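Local coordinates for protein putative alpha-N-acetylgalactosaminidase (PDB 3CC1) that probably hydrolyses terminal alpha-linked N-acetylgalactosamine residues from glycans, as a retaining glycosidase of the alpha-galactosidase family, at residues Q396-N399 and S404-Q407. Numbering follows the deposited sequence. Where two conformers were deposited one is given.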
loop_
_atom_site.group_PDB
_atom_site.type_symbol
_atom_site.label_atom_id
_atom_site.label_comp_id
_atom_site.label_asym_id
_atom_site.label_seq_id
_atom_site.Cartn_x
_atom_site.Cartn_y
_atom_site.Cartn_z
ATOM N N GLN A 396 8.747 -37.175 1.096
ATOM C CA GLN A 396 10.029 -36.925 1.786
ATOM C C GLN A 396 10.449 -35.467 1.520
ATOM O O GLN A 396 10.331 -34.992 0.395
ATOM C CB GLN A 396 11.120 -37.914 1.266
ATOM C CG GLN A 396 11.259 -39.266 2.050
ATOM C CD GLN A 396 11.801 -40.461 1.253
ATOM O OE1 GLN A 396 11.260 -41.574 1.374
ATOM N NE2 GLN A 396 12.871 -40.269 0.488
ATOM N N LEU A 397 10.898 -34.741 2.548
ATOM C CA LEU A 397 11.330 -33.345 2.369
ATOM C C LEU A 397 12.831 -33.240 2.533
ATOM O O LEU A 397 13.389 -33.746 3.509
ATOM C CB LEU A 397 10.673 -32.378 3.362
ATOM C CG LEU A 397 9.154 -32.227 3.430
ATOM C CD1 LEU A 397 8.778 -31.151 4.443
ATOM C CD2 LEU A 397 8.604 -31.870 2.057
ATOM N N PHE A 398 13.463 -32.566 1.573
ATOM C CA PHE A 398 14.919 -32.319 1.588
ATOM C C PHE A 398 15.207 -30.847 1.483
ATOM O O PHE A 398 14.469 -30.102 0.821
ATOM C CB PHE A 398 15.632 -33.008 0.424
ATOM C CG PHE A 398 15.485 -34.484 0.409
ATOM C CD1 PHE A 398 14.345 -35.086 -0.125
ATOM C CD2 PHE A 398 16.468 -35.282 0.916
ATOM C CE1 PHE A 398 14.209 -36.456 -0.156
ATOM C CE2 PHE A 398 16.324 -36.684 0.897
ATOM C CZ PHE A 398 15.196 -37.251 0.364
ATOM N N ASN A 399 16.265 -30.450 2.176
ATOM C CA ASN A 399 16.861 -29.119 2.098
ATOM C C ASN A 399 17.781 -29.097 0.893
ATOM O O ASN A 399 18.791 -29.780 0.866
ATOM C CB ASN A 399 17.652 -28.843 3.384
ATOM C CG ASN A 399 18.358 -27.473 3.384
ATOM O OD1 ASN A 399 18.746 -26.947 2.365
ATOM N ND2 ASN A 399 18.565 -26.935 4.571
ATOM N N SER A 404 20.224 -32.281 2.363
ATOM C CA SER A 404 19.951 -33.186 3.467
ATOM C C SER A 404 18.457 -33.395 3.698
ATOM O O SER A 404 17.603 -32.575 3.341
ATOM C CB SER A 404 20.638 -32.699 4.745
ATOM O OG SER A 404 20.021 -31.519 5.223
ATOM N N PHE A 405 18.173 -34.553 4.239
ATOM C CA PHE A 405 16.806 -34.964 4.569
ATOM C C PHE A 405 16.333 -34.192 5.774
ATOM O O PHE A 405 17.056 -34.048 6.738
ATOM C CB PHE A 405 16.767 -36.467 4.874
ATOM C CG PHE A 405 15.417 -36.992 5.278
ATOM C CD1 PHE A 405 14.393 -37.092 4.355
ATOM C CD2 PHE A 405 15.199 -37.441 6.577
ATOM C CE1 PHE A 405 13.157 -37.605 4.720
ATOM C CE2 PHE A 405 13.964 -37.949 6.952
ATOM C CZ PHE A 405 12.936 -38.015 6.005
ATOM N N LEU A 406 15.095 -33.748 5.708
ATOM C CA LEU A 406 14.443 -33.075 6.825
ATOM C C LEU A 406 13.484 -34.024 7.522
ATOM O O LEU A 406 13.714 -34.421 8.661
ATOM C CB LEU A 406 13.669 -31.852 6.310
ATOM C CG LEU A 406 14.548 -30.736 5.745
ATOM C CD1 LEU A 406 13.760 -29.750 4.921
ATOM C CD2 LEU A 406 15.251 -30.034 6.857
ATOM N N GLN A 407 12.408 -34.383 6.828
ATOM C CA GLN A 407 11.369 -35.270 7.378
ATOM C C GLN A 407 10.394 -35.687 6.320
ATOM O O GLN A 407 10.406 -35.177 5.200
ATOM C CB GLN A 407 10.537 -34.540 8.412
ATOM C CG GLN A 407 9.797 -33.364 7.804
ATOM C CD GLN A 407 8.862 -32.646 8.789
ATOM O OE1 GLN A 407 9.298 -31.775 9.527
ATOM N NE2 GLN A 407 7.574 -32.980 8.756
#
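Ser404 pairs with Asn399 through two backbone hydrogen bonds, a shorter one from Asn399 N to Ser404 O (2.8 Å) and a longer one from Ser404 N to Asn399 O (3.2 Å). Both side chains turn back to the connecting loop, where Ser404 OG is hydrogen-bonded to Asp402 OD1 and Asn399 OD1 to Asp402 N. Phe405 lies opposite Phe398 as a non-hydrogen-bonded pair. With CG anti to the backbone N (chi1 178°), its ring runs along its own strand toward Gln407, whose N covers one ring face, and directs an edge at one face of Phe398, a T-shaped stack with centroids 5.6 Å apart and planes at 67°. Replacing Phe398 by an alanine would probably leave that edge without its aromatic face and open a gap beside Ser430, where a polyethylene glycol molecule, probably from the crystallisation liquor, is bound. Leu406 N donates a hydrogen bond to Leu397 O (2.8 Å), while its CD1 reaches over the Phe398-Asn399 peptide. Gln407 O accepts one from Leu397 N (2.7 Å), and these two side chains run alongside each other. Leu406 and Gln407 thus both face Leu397, a classic beta bulge in the outermost strand of an antiparallel sheet, within a hairpin of the C-terminal beta-sandwich domain.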